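Local coordinates for conserved hypothetical protein BT1257 (Bacteroides thetaiotaomicron, PDB 2FG1) that is of unknown function in detail but, as a macrodomain protein, may remove ADP-ribose from modified thymidine in DNA, at residues Ala13-His26 with Lys36-Met48. Sequence-based numbering, arbitrary orientation. Where two conformers were deposited one is given.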
loop_
_atom_site.group_PDB
_atom_site.type_symbol
_atom_site.label_atom_id
_atom_site.label_comp_id
_atom_site.label_asym_id
_atom_site.label_seq_id
_atom_site.Cartn_x
_atom_site.Cartn_y
_atom_site.Cartn_z
ATOM N N ALA A 13 -5.591 -9.318 3.385
ATOM C CA ALA A 13 -6.008 -7.933 3.202
ATOM C C ALA A 13 -6.906 -7.751 1.976
ATOM O O ALA A 13 -7.591 -6.732 1.861
ATOM C CB ALA A 13 -4.804 -7.001 3.140
ATOM N N THR A 14 -6.931 -8.736 1.073
ATOM C CA THR A 14 -7.859 -8.660 -0.074
ATOM C C THR A 14 -9.283 -9.044 0.320
ATOM O O THR A 14 -10.209 -8.929 -0.499
ATOM C CB THR A 14 -7.404 -9.484 -1.308
ATOM O OG1 THR A 14 -7.475 -10.878 -1.011
ATOM C CG2 THR A 14 -5.986 -9.115 -1.722
ATOM N N ALA A 15 -9.457 -9.495 1.567
ATOM C CA ALA A 15 -10.775 -9.765 2.131
ATOM C C ALA A 15 -10.938 -8.921 3.402
ATOM O O ALA A 15 -10.970 -9.457 4.514
ATOM C CB ALA A 15 -10.936 -11.249 2.437
ATOM N N PRO A 16 -10.990 -7.588 3.250
ATOM C CA PRO A 16 -10.904 -6.718 4.432
ATOM C C PRO A 16 -12.146 -6.743 5.316
ATOM O O PRO A 16 -13.273 -6.891 4.821
ATOM C CB PRO A 16 -10.709 -5.333 3.825
ATOM C CG PRO A 16 -11.395 -5.419 2.482
ATOM C CD PRO A 16 -11.091 -6.806 1.999
ATOM N N ILE A 17 -11.929 -6.612 6.621
ATOM C CA ILE A 17 -12.997 -6.695 7.613
ATOM C C ILE A 17 -13.798 -5.407 7.735
ATOM O O ILE A 17 -13.406 -4.361 7.225
ATOM C CB ILE A 17 -12.439 -7.050 9.020
ATOM C CG1 ILE A 17 -11.576 -5.906 9.567
ATOM C CG2 ILE A 17 -11.700 -8.394 8.973
ATOM C CD1 ILE A 17 -11.296 -5.964 11.072
ATOM N N GLY A 18 -14.915 -5.502 8.446
ATOM C CA GLY A 18 -15.627 -4.324 8.918
ATOM C C GLY A 18 -16.525 -3.724 7.868
ATOM O O GLY A 18 -16.879 -4.370 6.882
ATOM N N SER A 19 -16.882 -2.467 8.095
ATOM C CA SER A 19 -17.893 -1.800 7.297
ATOM C C SER A 19 -17.344 -0.504 6.720
ATOM O O SER A 19 -16.194 -0.126 6.973
ATOM C CB SER A 19 -19.115 -1.502 8.165
ATOM O OG SER A 19 -18.753 -0.654 9.239
ATOM N N GLY A 20 -18.179 0.166 5.930
ATOM C CA GLY A 20 -17.832 1.462 5.369
ATOM C C GLY A 20 -16.917 1.378 4.161
ATOM O O GLY A 20 -16.683 0.291 3.607
ATOM N N VAL A 21 -16.411 2.534 3.749
ATOM C CA VAL A 21 -15.503 2.615 2.618
ATOM C C VAL A 21 -14.114 2.141 3.067
ATOM O O VAL A 21 -13.644 2.488 4.156
ATOM C CB VAL A 21 -15.445 4.058 2.045
ATOM C CG1 VAL A 21 -14.548 4.120 0.829
ATOM C CG2 VAL A 21 -16.846 4.564 1.676
ATOM N N LYS A 22 -13.467 1.335 2.230
ATOM C CA LYS A 22 -12.192 0.705 2.578
ATOM C C LYS A 22 -11.164 0.933 1.480
ATOM O O LYS A 22 -11.503 0.903 0.291
ATOM C CB LYS A 22 -12.382 -0.802 2.782
ATOM C CG LYS A 22 -13.476 -1.198 3.779
ATOM C CD LYS A 22 -13.787 -2.693 3.699
ATOM C CE LYS A 22 -15.024 -3.060 4.495
ATOM N NZ LYS A 22 -15.174 -4.539 4.572
ATOM N N VAL A 23 -9.915 1.148 1.882
ATOM C CA VAL A 23 -8.795 1.288 0.946
ATOM C C VAL A 23 -7.746 0.245 1.306
ATOM O O VAL A 23 -7.220 0.242 2.436
ATOM C CB VAL A 23 -8.171 2.701 0.994
ATOM C CG1 VAL A 23 -7.017 2.817 0.007
ATOM C CG2 VAL A 23 -9.223 3.770 0.682
ATOM N N ILE A 24 -7.451 -0.645 0.361
ATOM C CA ILE A 24 -6.379 -1.625 0.532
ATOM C C ILE A 24 -5.100 -0.999 -0.009
ATOM O O ILE A 24 -5.032 -0.652 -1.199
ATOM C CB ILE A 24 -6.686 -2.914 -0.249
ATOM C CG1 ILE A 24 -7.936 -3.595 0.304
ATOM C CG2 ILE A 24 -5.490 -3.888 -0.211
ATOM C CD1 ILE A 24 -8.556 -4.600 -0.660
ATOM N N THR A 25 -4.086 -0.849 0.838
ATOM C CA THR A 25 -2.840 -0.185 0.453
ATOM C C THR A 25 -1.721 -1.199 0.336
ATOM O O THR A 25 -1.555 -2.036 1.221
ATOM C CB THR A 25 -2.401 0.865 1.492
ATOM O OG1 THR A 25 -2.222 0.230 2.767
ATOM C CG2 THR A 25 -3.426 1.964 1.642
ATOM N N HIS A 26 -0.917 -1.106 -0.722
ATOM C CA HIS A 26 0.246 -1.985 -0.844
ATOM C C HIS A 26 1.354 -1.269 -1.613
ATOM O O HIS A 26 1.111 -0.276 -2.292
ATOM C CB HIS A 26 -0.162 -3.310 -1.494
ATOM C CG HIS A 26 -0.485 -3.174 -2.940
ATOM N ND1 HIS A 26 0.253 -3.804 -3.914
ATOM C CD2 HIS A 26 -1.411 -2.422 -3.580
ATOM C CE1 HIS A 26 -0.221 -3.463 -5.102
ATOM N NE2 HIS A 26 -1.224 -2.620 -4.927
ATOM N N LYS A 36 5.122 -10.824 -7.857
ATOM C CA LYS A 36 5.576 -11.499 -6.633
ATOM C C LYS A 36 4.835 -10.974 -5.419
ATOM O O LYS A 36 4.666 -9.768 -5.273
ATOM C CB LYS A 36 7.081 -11.270 -6.424
ATOM C CG LYS A 36 7.961 -11.681 -7.592
ATOM C CD LYS A 36 9.122 -10.706 -7.795
ATOM C CE LYS A 36 10.394 -11.172 -7.111
ATOM N NZ LYS A 36 10.987 -12.356 -7.802
ATOM N N GLY A 37 4.405 -11.880 -4.547
ATOM C CA GLY A 37 3.865 -11.487 -3.242
ATOM C C GLY A 37 2.425 -11.015 -3.276
ATOM O O GLY A 37 1.586 -11.629 -3.929
ATOM N N PHE A 38 2.142 -9.929 -2.560
ATOM C CA PHE A 38 0.759 -9.487 -2.360
ATOM C C PHE A 38 0.025 -9.205 -3.674
ATOM O O PHE A 38 -1.179 -9.446 -3.773
ATOM C CB PHE A 38 0.702 -8.254 -1.463
ATOM C CG PHE A 38 -0.697 -7.821 -1.123
ATOM C CD1 PHE A 38 -1.477 -8.567 -0.246
ATOM C CD2 PHE A 38 -1.230 -6.662 -1.671
ATOM C CE1 PHE A 38 -2.777 -8.159 0.079
ATOM C CE2 PHE A 38 -2.517 -6.257 -1.351
ATOM C CZ PHE A 38 -3.289 -7.000 -0.473
ATOM N N VAL A 39 0.744 -8.718 -4.679
ATOM C CA VAL A 39 0.106 -8.435 -5.973
ATOM C C VAL A 39 -0.580 -9.657 -6.576
ATOM O O VAL A 39 -1.565 -9.530 -7.306
ATOM C CB VAL A 39 1.071 -7.788 -7.001
ATOM C CG1 VAL A 39 1.486 -6.386 -6.557
ATOM C CG2 VAL A 39 2.293 -8.653 -7.261
ATOM N N LEU A 40 -0.067 -10.846 -6.267
ATOM C CA LEU A 40 -0.677 -12.067 -6.766
ATOM C C LEU A 40 -2.028 -12.320 -6.096
ATOM O O LEU A 40 -2.969 -12.780 -6.743
ATOM C CB LEU A 40 0.253 -13.268 -6.575
ATOM C CG LEU A 40 1.609 -13.145 -7.285
ATOM C CD1 LEU A 40 2.424 -14.422 -7.109
ATOM C CD2 LEU A 40 1.456 -12.831 -8.780
ATOM N N ALA A 41 -2.117 -12.002 -4.804
ATOM C CA ALA A 41 -3.387 -12.090 -4.093
ATOM C C ALA A 41 -4.402 -11.088 -4.656
ATOM O O ALA A 41 -5.572 -11.416 -4.840
ATOM C CB ALA A 41 -3.181 -11.879 -2.584
ATOM N N LEU A 42 -3.949 -9.879 -4.948
ATOM C CA LEU A 42 -4.820 -8.878 -5.564
ATOM C C LEU A 42 -5.358 -9.367 -6.897
ATOM O O LEU A 42 -6.564 -9.339 -7.126
ATOM C CB LEU A 42 -4.085 -7.556 -5.782
ATOM C CG LEU A 42 -3.929 -6.642 -4.578
ATOM C CD1 LEU A 42 -2.986 -5.523 -4.940
ATOM C CD2 LEU A 42 -5.274 -6.068 -4.134
ATOM N N SER A 43 -4.475 -9.851 -7.772
ATOM C CA SER A 43 -4.884 -10.220 -9.124
ATOM C C SER A 43 -5.769 -11.474 -9.181
ATOM O O SER A 43 -6.534 -11.637 -10.123
ATOM C CB SER A 43 -3.671 -10.323 -10.049
ATOM O OG SER A 43 -3.141 -9.030 -10.301
ATOM N N LYS A 44 -5.659 -12.330 -8.169
ATOM C CA LYS A 44 -6.563 -13.459 -7.993
ATOM C C LYS A 44 -8.008 -12.955 -7.907
ATOM O O LYS A 44 -8.916 -13.535 -8.515
ATOM C CB LYS A 44 -6.177 -14.213 -6.715
ATOM C CG LYS A 44 -6.784 -15.600 -6.565
ATOM C CD LYS A 44 -6.106 -16.367 -5.430
ATOM C CE LYS A 44 -4.740 -16.900 -5.854
ATOM N NZ LYS A 44 -3.966 -17.460 -4.709
ATOM N N LYS A 45 -8.209 -11.863 -7.173
ATOM C CA LYS A 45 -9.556 -11.352 -6.908
ATOM C C LYS A 45 -10.069 -10.277 -7.877
ATOM O O LYS A 45 -11.267 -10.219 -8.157
ATOM C CB LYS A 45 -9.645 -10.839 -5.475
ATOM C CG LYS A 45 -11.064 -10.707 -4.966
ATOM C CD LYS A 45 -11.061 -10.552 -3.470
ATOM C CE LYS A 45 -12.463 -10.489 -2.919
ATOM N NZ LYS A 45 -12.414 -10.204 -1.463
ATOM N N TRP A 46 -9.170 -9.418 -8.356
ATOM C CA TRP A 46 -9.536 -8.292 -9.219
ATOM C C TRP A 46 -8.456 -8.033 -10.242
ATOM O O TRP A 46 -7.269 -7.963 -9.898
ATOM C CB TRP A 46 -9.687 -6.998 -8.403
ATOM C CG TRP A 46 -10.659 -7.058 -7.262
ATOM C CD1 TRP A 46 -12.019 -7.186 -7.344
ATOM C CD2 TRP A 46 -10.340 -6.973 -5.869
ATOM N NE1 TRP A 46 -12.566 -7.187 -6.082
ATOM C CE2 TRP A 46 -11.560 -7.064 -5.159
ATOM C CE3 TRP A 46 -9.146 -6.829 -5.155
ATOM C CZ2 TRP A 46 -11.616 -7.014 -3.763
ATOM C CZ3 TRP A 46 -9.201 -6.774 -3.769
ATOM C CH2 TRP A 46 -10.428 -6.875 -3.090
ATOM N N LYS A 47 -8.865 -7.861 -11.495
ATOM C CA LYS A 47 -7.927 -7.517 -12.562
ATOM C C LYS A 47 -7.567 -6.033 -12.563
ATOM O O LYS A 47 -6.525 -5.644 -13.091
ATOM C CB LYS A 47 -8.496 -7.905 -13.927
ATOM C CG LYS A 47 -8.817 -9.390 -14.101
ATOM C CD LYS A 47 -7.588 -10.232 -14.438
ATOM C CE LYS A 47 -6.805 -10.659 -13.199
ATOM N NZ LYS A 47 -5.624 -9.788 -12.917
HETATM N N MSE A 48 -8.413 -5.204 -11.955
HETATM C CA MSE A 48 -8.266 -3.753 -12.090
HETATM C C MSE A 48 -6.971 -3.156 -11.521
HETATM O O MSE A 48 -6.328 -2.351 -12.196
HETATM C CB MSE A 48 -9.488 -3.010 -11.529
HETATM C CG MSE A 48 -9.399 -1.493 -11.658
HETATM SE SE MSE A 48 -9.374 -0.911 -13.500
HETATM C CE MSE A 48 -11.167 -1.578 -13.897
HETATM O O HOH W 1 -6.986 -13.024 -3.191
#
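Thr14, Phe38 and His26 join a loop and a central strand of this macrodomain to helix 38-45, which packs over the mixed sheet. Thr14 brings its methyl CG2 to Phe38 CZ at 3.6 Å, with Ala41 CB and Leu42 CD2 further along the helix. Thr14 OG1 is hydrogen-bonded to Asp12 OD1 and accepts a hydrogen bond from a water that also donates to Ala41 O. Phe38 has CG anti to its backbone N (chi1 -175°), which directs the ring toward the strand. There Ile24 CG2 meets the ring edge, 3.8 Å from Phe38 CZ. Phe38 CD2 lies 3.5 Å from His26 CB. The planes of the His26 and Phe38 rings are inclined at 52°. Leu42 CD1 sits over one face of the His26 ring, 3.5 Å from its centroid, in a CH-pi contact. Val39 CG1 comes to the edge of the same ring, and His26 NE2 is hydrogen-bonded to Asn81 OD1. With alanine in place of His26, Asn81 OD1 would probably lose this partner and a gap would probably open beside Leu42 CD1. At the helix C-terminal end, the extended Lys45 chain carries NZ to Thr14 O, a 2.7 Å hydrogen bond with the donor tilted 25° from the carbonyl plane.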